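Local atomic coordinates of alanine racemase (Oenococcus oeni PSU-1, PDB entry 3HUR), a protein that belongs to the alanine racemase family, two-domain proteins that join an N-terminal TIM-type barrel to a C-terminal domain built mainly of beta strands. Residues 283-288 with 318-323; 167-172 with 203-208; 127-132 with 160-165. All coordinates share one frame; numbering follows the deposited sequence.

Interaction 1 (283-288 with 318-323)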
loop_
_atom_site.group_PDB
_atom_site.type_symbol
_atom_site.label_atom_id
_atom_site.label_comp_id
_atom_site.label_asym_id
_atom_site.label_seq_id
_atom_site.Cartn_x
_atom_site.Cartn_y
_atom_site.Cartn_z
ATOM N N VAL A 283 11.779 -30.106 -3.632
ATOM C CA VAL A 283 11.339 -28.717 -3.490
ATOM C C VAL A 283 10.393 -28.498 -2.312
ATOM O O VAL A 283 9.372 -29.184 -2.176
ATOM C CB VAL A 283 10.595 -28.256 -4.682
ATOM C CG1 VAL A 283 9.983 -26.868 -4.391
ATOM C CG2 VAL A 283 11.534 -28.224 -5.864
ATOM N N ALA A 284 10.755 -27.524 -1.474
ATOM C CA ALA A 284 9.976 -27.165 -0.286
ATOM C C ALA A 284 9.091 -25.941 -0.575
ATOM O O ALA A 284 9.501 -24.992 -1.276
ATOM C CB ALA A 284 10.900 -26.919 0.885
ATOM N N THR A 285 7.871 -26.016 -0.074
ATOM C CA THR A 285 6.913 -24.897 -0.030
ATOM C C THR A 285 6.887 -24.270 1.386
ATOM O O THR A 285 6.661 -24.975 2.387
ATOM C CB THR A 285 5.502 -25.409 -0.264
ATOM O OG1 THR A 285 5.485 -26.100 -1.491
ATOM C CG2 THR A 285 4.452 -24.274 -0.276
ATOM N N LEU A 286 7.097 -22.963 1.456
ATOM C CA LEU A 286 7.184 -22.266 2.731
ATOM C C LEU A 286 5.924 -21.425 2.848
ATOM O O LEU A 286 5.467 -20.859 1.864
ATOM C CB LEU A 286 8.450 -21.382 2.782
ATOM C CG LEU A 286 9.774 -22.042 2.381
ATOM C CD1 LEU A 286 10.912 -21.060 2.512
ATOM C CD2 LEU A 286 10.100 -23.304 3.174
ATOM N N PRO A 287 5.351 -21.338 4.040
ATOM C CA PRO A 287 4.059 -20.713 4.117
ATOM C C PRO A 287 4.152 -19.202 4.314
ATOM O O PRO A 287 3.561 -18.653 5.239
ATOM C CB PRO A 287 3.428 -21.420 5.299
ATOM C CG PRO A 287 4.596 -21.621 6.239
ATOM C CD PRO A 287 5.723 -21.966 5.317
ATOM N N PHE A 288 4.892 -18.532 3.441
ATOM C CA PHE A 288 4.755 -17.110 3.293
ATOM C C PHE A 288 4.773 -16.671 1.850
ATOM O O PHE A 288 5.310 -17.327 0.976
ATOM C CB PHE A 288 5.853 -16.392 4.067
ATOM C CG PHE A 288 7.231 -16.828 3.708
ATOM C CD1 PHE A 288 7.895 -16.239 2.676
ATOM C CD2 PHE A 288 7.856 -17.837 4.413
ATOM C CE1 PHE A 288 9.162 -16.633 2.343
ATOM C CE2 PHE A 288 9.152 -18.226 4.103
ATOM C CZ PHE A 288 9.793 -17.621 3.057
ATOM N N MET A 318 0.606 -15.487 -2.839
ATOM C CA MET A 318 0.242 -14.764 -1.647
ATOM C C MET A 318 0.714 -15.458 -0.340
ATOM O O MET A 318 0.927 -14.791 0.680
ATOM C CB MET A 318 -1.285 -14.559 -1.601
ATOM C CG MET A 318 -1.820 -13.757 -2.763
ATOM S SD MET A 318 -1.181 -12.060 -2.885
ATOM C CE MET A 318 -2.089 -11.184 -1.659
ATOM N N ASP A 319 0.851 -16.770 -0.350
ATOM C CA ASP A 319 1.178 -17.482 0.881
ATOM C C ASP A 319 2.090 -18.650 0.655
ATOM O O ASP A 319 2.204 -19.503 1.504
ATOM C CB ASP A 319 -0.102 -17.949 1.595
ATOM C CG ASP A 319 -0.964 -18.951 0.755
ATOM O OD1 ASP A 319 -0.587 -19.327 -0.382
ATOM O OD2 ASP A 319 -2.058 -19.376 1.250
ATOM N N GLN A 320 2.777 -18.673 -0.467
ATOM C CA GLN A 320 3.615 -19.789 -0.825
ATOM C C GLN A 320 4.873 -19.266 -1.482
ATOM O O GLN A 320 4.825 -18.484 -2.413
ATOM C CB GLN A 320 2.912 -20.735 -1.810
ATOM C CG GLN A 320 1.763 -21.482 -1.209
ATOM C CD GLN A 320 0.800 -22.005 -2.253
ATOM O OE1 GLN A 320 0.811 -21.571 -3.398
ATOM N NE2 GLN A 320 -0.045 -22.922 -1.858
ATOM N N THR A 321 5.981 -19.771 -1.010
ATOM C CA THR A 321 7.255 -19.526 -1.589
ATOM C C THR A 321 7.906 -20.898 -1.726
ATOM O O THR A 321 7.793 -21.741 -0.808
ATOM C CB THR A 321 8.077 -18.621 -0.652
ATOM O OG1 THR A 321 7.443 -17.340 -0.575
ATOM C CG2 THR A 321 9.456 -18.439 -1.153
ATOM N N MET A 322 8.557 -21.152 -2.857
ATOM C CA MET A 322 9.156 -22.484 -3.084
ATOM C C MET A 322 10.688 -22.435 -3.048
ATOM O O MET A 322 11.273 -21.463 -3.466
ATOM C CB MET A 322 8.641 -23.069 -4.387
ATOM C CG MET A 322 7.239 -23.691 -4.302
ATOM S SD MET A 322 6.732 -24.290 -5.943
ATOM C CE MET A 322 7.092 -22.932 -6.957
ATOM N N VAL A 323 11.313 -23.475 -2.500
ATOM C CA VAL A 323 12.777 -23.568 -2.446
ATOM C C VAL A 323 13.326 -24.932 -2.871
ATOM O O VAL A 323 12.889 -25.978 -2.404
ATOM C CB VAL A 323 13.286 -23.239 -1.009
ATOM C CG1 VAL A 323 14.780 -23.501 -0.872
ATOM C CG2 VAL A 323 12.964 -21.792 -0.662
#
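An antiparallel strand pair of the C-terminal beta domain sets Ala284 against Val323 and Leu286 against Thr321, two hydrogen-bonded pairs with the non-hydrogen-bonded pair Thr285 and Met322 between them. The axes of 283-286 and 321-323 make 154°, some way from exactly antiparallel. Ala284 N reaches Val323 O at 2.8 Å, and Val323 N returns to Ala284 O at 2.7 Å. Leu286 N to Thr321 O is equally short (2.7 Å), whereas Thr321 N to Leu286 O lengthens to 3.1 Å where the first strand ends. Strand 281-286 lies between 251-263 and 321-324 in the mixed sheet, and Pro287 follows it as the centre of an inverse gamma turn. Beyond the turn a side chain takes over: Thr321 OG1 donates to Phe288 O at 2.6 Å, approaching 37° out of the carbonyl plane. Phe288 CG sits between its own backbone N and carbonyl carbon (chi1 55°), which swings the ring back to Thr321, with CE1 3.5 Å from OG1 in an oblique approach. On the face of Leu286, Thr321 and Val323, Leu286 CD1 touches Val323 CG2 at 3.8 Å. Thr285 and Met322 share the other face; Gln320, just before the strand, lies beside Thr285, CG to CG2. Thr285 OG1 bonds Tyr271 OH of a second subunit. Gln320 NE2 bonds Tyr271 O there and Tyr354 OH of a third subunit, its OE1 being held by Thr317 OG1.

Interaction 2 (167-172 with 203-208). With SO4 (sulfate ion), chain B.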
loop_
_atom_site.group_PDB
_atom_site.type_symbol
_atom_site.label_atom_id
_atom_site.label_comp_id
_atom_site.label_asym_id
_atom_site.label_seq_id
_atom_site.Cartn_x
_atom_site.Cartn_y
_atom_site.Cartn_z
ATOM N N ALA A 167 22.378 14.998 19.304
ATOM C CA ALA A 167 21.517 14.737 18.174
ATOM C C ALA A 167 22.228 14.294 16.912
ATOM O O ALA A 167 21.645 13.576 16.105
ATOM C CB ALA A 167 20.705 15.949 17.871
ATOM N N THR A 168 23.465 14.696 16.690
ATOM C CA THR A 168 24.021 14.473 15.374
ATOM C C THR A 168 25.193 13.506 15.392
ATOM O O THR A 168 25.992 13.443 14.446
ATOM C CB THR A 168 24.384 15.808 14.704
ATOM O OG1 THR A 168 25.327 16.489 15.520
ATOM C CG2 THR A 168 23.101 16.696 14.496
ATOM N N ALA A 169 25.271 12.706 16.443
ATOM C CA ALA A 169 26.277 11.659 16.498
ATOM C C ALA A 169 26.030 10.580 15.421
ATOM O O ALA A 169 26.982 9.990 14.941
ATOM C CB ALA A 169 26.321 11.041 17.900
ATOM N N ASP A 170 24.762 10.348 15.048
ATOM C CA ASP A 170 24.363 9.339 14.030
ATOM C C ASP A 170 24.244 9.871 12.595
ATOM O O ASP A 170 23.894 9.107 11.673
ATOM C CB ASP A 170 23.024 8.675 14.403
ATOM C CG ASP A 170 21.803 9.631 14.286
ATOM O OD1 ASP A 170 21.974 10.860 14.095
ATOM O OD2 ASP A 170 20.652 9.141 14.413
ATOM N N GLU A 171 24.495 11.173 12.420
ATOM C CA GLU A 171 24.572 11.798 11.101
ATOM C C GLU A 171 26.039 11.933 10.679
ATOM O O GLU A 171 26.940 11.974 11.519
ATOM C CB GLU A 171 23.868 13.156 11.120
ATOM C CG GLU A 171 22.357 13.047 11.281
ATOM C CD GLU A 171 21.667 14.399 11.484
ATOM O OE1 GLU A 171 22.224 15.427 11.026
ATOM O OE2 GLU A 171 20.566 14.435 12.098
ATOM N N ALA A 172 26.265 11.975 9.367
ATOM C CA ALA A 172 27.607 12.159 8.755
ATOM C C ALA A 172 27.796 13.583 8.224
ATOM O O ALA A 172 26.819 14.242 7.831
ATOM C CB ALA A 172 27.789 11.166 7.595
ATOM N N MET A 203 26.303 10.873 29.148
ATOM C CA MET A 203 26.410 11.656 27.941
ATOM C C MET A 203 26.067 10.890 26.668
ATOM O O MET A 203 25.635 11.521 25.706
ATOM C CB MET A 203 27.865 12.252 27.838
ATOM C CG MET A 203 28.155 13.352 28.912
ATOM S SD MET A 203 29.771 14.172 28.855
ATOM C CE MET A 203 29.504 15.261 27.517
ATOM N N ALA A 204 26.270 9.563 26.662
ATOM C CA ALA A 204 26.365 8.776 25.424
ATOM C C ALA A 204 25.121 7.958 25.074
ATOM O O ALA A 204 24.827 6.946 25.731
ATOM C CB ALA A 204 27.542 7.856 25.518
ATOM N N ASN A 205 24.426 8.370 24.008
ATOM C CA ASN A 205 23.402 7.515 23.352
ATOM C C ASN A 205 24.124 6.518 22.485
ATOM O O ASN A 205 25.336 6.378 22.606
ATOM C CB ASN A 205 22.404 8.333 22.539
ATOM C CG ASN A 205 23.045 9.025 21.353
ATOM O OD1 ASN A 205 24.180 8.706 20.950
ATOM N ND2 ASN A 205 22.319 9.988 20.778
ATOM N N SER A 206 23.387 5.786 21.645
ATOM C CA SER A 206 23.966 4.664 20.900
ATOM C C SER A 206 25.057 5.136 19.969
ATOM O O SER A 206 26.096 4.500 19.813
ATOM C CB SER A 206 22.887 3.937 20.064
ATOM O OG SER A 206 22.118 2.990 20.811
ATOM N N ALA A 207 24.763 6.221 19.293
ATOM C CA ALA A 207 25.611 6.734 18.241
ATOM C C ALA A 207 26.927 7.310 18.872
ATOM O O ALA A 207 28.043 7.040 18.390
ATOM C CB ALA A 207 24.827 7.803 17.429
ATOM N N THR A 208 26.767 8.036 19.979
ATOM C CA THR A 208 27.867 8.514 20.731
ATOM C C THR A 208 28.708 7.339 21.164
ATOM O O THR A 208 29.945 7.354 20.998
ATOM C CB THR A 208 27.424 9.334 21.927
ATOM O OG1 THR A 208 26.416 10.265 21.524
ATOM C CG2 THR A 208 28.603 10.134 22.487
HETATM S S SO4 B . 19.409 5.731 21.209
HETATM O O1 SO4 B . 18.589 5.013 20.267
HETATM O O2 SO4 B . 19.949 6.955 20.676
HETATM O O3 SO4 B . 18.575 6.176 22.286
HETATM O O4 SO4 B . 20.470 4.785 21.517
#
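Methyl meets methyl between Ala169 and Ala207, CB to CB at 3.6 Å, and no hydrogen bond crosses between 167-172 and 203-208. Ala207 CB also lies 3.5 Å from Asp170 N and touches Asp170 CB, while Ala169 CB packs against Thr208, 3.7 Å from its OG1. The two alanines meet with methyls alone, and CA of Asp170 and CA of Ala207 are 5.1 Å apart. The polar bonding shifts to 203-208. Asn205 is the N-cap of helix 206-211: its CG stands between its own N and carbonyl carbon (chi1 66°), which turns OD1 toward the first turn. OD1 accepts Thr208 N at 2.8 Å, nearly straight (176° at the hydrogen). Thr208 OG1 grips the same oxygen at 2.8 Å from well above the amide plane, 56° out of it. ND2 of Asn205 makes a weak bond to Phe166 O, just before the other segment. A sulfate ion, probably from the crystallisation liquor, sits at the helix start, bound weakly by Ser206 N and also by Gln227 N. Its O4 approaches Ser206 OG so closely, 2.5 Å, that the detail is doubtful; Gly226 N and Leu228 N hold that OG as well. Segment 167-172 is the loop after strand 157-163, and the N-terminus of the helix after 201-202 resembles the anion-binding helix starts often found at the C-terminal ends of TIM-barrel strands.

Interaction 3 (127-132 with 160-165)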
loop_
_atom_site.group_PDB
_atom_site.type_symbol
_atom_site.label_atom_id
_atom_site.label_comp_id
_atom_site.label_asym_id
_atom_site.label_seq_id
_atom_site.Cartn_x
_atom_site.Cartn_y
_atom_site.Cartn_z
ATOM N N LEU A 127 18.736 15.125 36.079
ATOM C CA LEU A 127 18.785 16.499 35.703
ATOM C C LEU A 127 19.248 16.532 34.267
ATOM O O LEU A 127 20.327 16.040 33.921
ATOM C CB LEU A 127 19.772 17.179 36.623
ATOM C CG LEU A 127 19.818 18.684 36.651
ATOM C CD1 LEU A 127 18.535 19.237 37.218
ATOM C CD2 LEU A 127 21.007 18.995 37.549
ATOM N N ALA A 128 18.399 17.078 33.417
ATOM C CA ALA A 128 18.613 17.006 31.992
ATOM C C ALA A 128 19.214 18.312 31.561
ATOM O O ALA A 128 18.672 19.367 31.857
ATOM C CB ALA A 128 17.295 16.766 31.272
ATOM N N ILE A 129 20.328 18.235 30.856
ATOM C CA ILE A 129 20.960 19.411 30.347
ATOM C C ILE A 129 20.595 19.653 28.892
ATOM O O ILE A 129 21.043 18.957 28.007
ATOM C CB ILE A 129 22.508 19.317 30.481
ATOM C CG1 ILE A 129 22.913 18.937 31.920
ATOM C CG2 ILE A 129 23.137 20.616 30.044
ATOM C CD1 ILE A 129 22.218 19.714 32.977
ATOM N N ASP A 130 19.790 20.668 28.655
ATOM C CA ASP A 130 19.488 21.093 27.296
ATOM C C ASP A 130 20.723 21.694 26.662
ATOM O O ASP A 130 20.989 22.879 26.812
ATOM C CB ASP A 130 18.352 22.128 27.294
ATOM C CG ASP A 130 17.942 22.592 25.867
ATOM O OD1 ASP A 130 18.449 22.062 24.843
ATOM O OD2 ASP A 130 17.094 23.512 25.770
ATOM N N THR A 131 21.480 20.878 25.944
ATOM C CA THR A 131 22.579 21.396 25.160
ATOM C C THR A 131 22.133 21.634 23.728
ATOM O O THR A 131 22.953 21.629 22.814
ATOM C CB THR A 131 23.769 20.445 25.135
ATOM O OG1 THR A 131 23.448 19.293 24.350
ATOM C CG2 THR A 131 24.153 20.025 26.521
ATOM N N GLY A 132 20.841 21.832 23.505
ATOM C CA GLY A 132 20.413 22.281 22.188
ATOM C C GLY A 132 19.093 21.811 21.631
ATOM O O GLY A 132 18.127 22.581 21.566
ATOM N N PHE A 160 20.168 10.897 40.379
ATOM C CA PHE A 160 20.502 9.645 39.758
ATOM C C PHE A 160 21.445 9.890 38.628
ATOM O O PHE A 160 22.311 9.071 38.360
ATOM C CB PHE A 160 19.217 8.968 39.223
ATOM C CG PHE A 160 19.464 7.644 38.596
ATOM C CD1 PHE A 160 19.609 7.523 37.224
ATOM C CD2 PHE A 160 19.607 6.516 39.376
ATOM C CE1 PHE A 160 19.874 6.292 36.647
ATOM C CE2 PHE A 160 19.869 5.273 38.803
ATOM C CZ PHE A 160 19.994 5.166 37.434
ATOM N N SER A 161 21.255 11.001 37.927
ATOM C CA SER A 161 22.066 11.315 36.746
ATOM C C SER A 161 21.967 12.785 36.437
ATOM O O SER A 161 20.932 13.407 36.706
ATOM C CB SER A 161 21.592 10.529 35.492
ATOM O OG SER A 161 22.680 10.103 34.660
ATOM N N VAL A 162 23.032 13.324 35.850
ATOM C CA VAL A 162 22.993 14.599 35.182
ATOM C C VAL A 162 23.387 14.250 33.780
ATOM O O VAL A 162 24.467 13.665 33.569
ATOM C CB VAL A 162 24.013 15.614 35.744
ATOM C CG1 VAL A 162 23.946 16.916 34.941
ATOM C CG2 VAL A 162 23.764 15.848 37.216
ATOM N N TYR A 163 22.529 14.589 32.817
ATOM C CA TYR A 163 22.609 13.936 31.519
ATOM C C TYR A 163 22.204 14.812 30.346
ATOM O O TYR A 163 21.482 15.790 30.502
ATOM C CB TYR A 163 21.739 12.659 31.527
ATOM C CG TYR A 163 20.274 12.921 31.342
ATOM C CD1 TYR A 163 19.515 13.393 32.379
ATOM C CD2 TYR A 163 19.664 12.757 30.105
ATOM C CE1 TYR A 163 18.189 13.706 32.218
ATOM C CE2 TYR A 163 18.311 13.035 29.934
ATOM C CZ TYR A 163 17.573 13.499 31.009
ATOM O OH TYR A 163 16.227 13.803 30.876
ATOM N N THR A 164 22.686 14.412 29.165
ATOM C CA THR A 164 22.312 15.022 27.888
ATOM C C THR A 164 22.499 13.983 26.788
ATOM O O THR A 164 22.995 12.890 27.033
ATOM C CB THR A 164 23.269 16.206 27.560
ATOM O OG1 THR A 164 22.708 17.057 26.553
ATOM C CG2 THR A 164 24.641 15.693 27.076
ATOM N N HIS A 165 22.200 14.336 25.552
ATOM C CA HIS A 165 22.693 13.493 24.435
ATOM C C HIS A 165 22.829 14.349 23.212
ATOM O O HIS A 165 22.174 15.403 23.104
ATOM C CB HIS A 165 21.688 12.396 24.077
ATOM C CG HIS A 165 20.438 12.950 23.479
ATOM N ND1 HIS A 165 20.161 12.853 22.137
ATOM C CD2 HIS A 165 19.467 13.725 24.021
ATOM C CE1 HIS A 165 19.033 13.501 21.886
ATOM N NE2 HIS A 165 18.602 14.050 23.010
#
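The Tyr163 ring meets Ala128 obliquely, OH 3.2 Å from Ala128 CB. The ring gets there because Tyr163 CG stands between its own N and carbonyl carbon (chi1 79°), folding the side chain back across the neighbouring strand. Leu127 and Val162 lie side by side on one face; just past the strand Ile129 CG1 meets Val162 CG1 at 3.8 Å. Three backbone bonds fix the parallel pairing: Leu127 N to Ser161 O (2.9 Å), Tyr163 N to Leu127 O (2.9 Å), and Ile129 N to Tyr163 O (2.7 Å), the last almost linear at 175°. Where regular pairing ends, hydroxyls continue it. Thr164 OG1 donates to Ile129 O at 2.9 Å, and Thr131 OG1, reaching tip to tip, donates in turn to Thr164 OG1 over a longer 3.2 Å. An Asx turn spans Thr131, Gly132 N bonding Asp130 OD1 at 2.8 Å. Further out, Thr106 OG1 holds Tyr163 OH and Trp85 meets the tyrosine ring edge-to-face, whereas Trp187 of helix 174-191 touches Ile129 and Thr164. Strands 123-128 and 157-163, linked through helix 141-153, form one beta-alpha-beta unit of the barrel. Thr164 OG1 thus serves the carbonyl of the buried Ile129 while accepting from Thr131 OG1, which implies that hydroxyls carry the link between the segments past the end of the backbone pairing.

Overall arrangement
All three contacts are largely buried, but in different settings. Interactions 2 and 3 belong to the N-terminal barrel, their centres about 14 Å apart, and they touch where Asn205 ND2 packs against His165 ND1 at 3.8 Å; segment 167-172 follows almost directly from 160-165. Interaction 1 lies in the C-terminal domain on the other side of the chain's centre, about 41 and 51 Å from interactions 2 and 3, centre to centre. Interactions 1 and 3 rest on backbone pairing, antiparallel and parallel respectively, each prolonged by a threonine hydroxyl on a carbonyl. Interaction 2 has no hydrogen bond across its segments and rests on methyl packing. Other subunits touch interaction 1 alone.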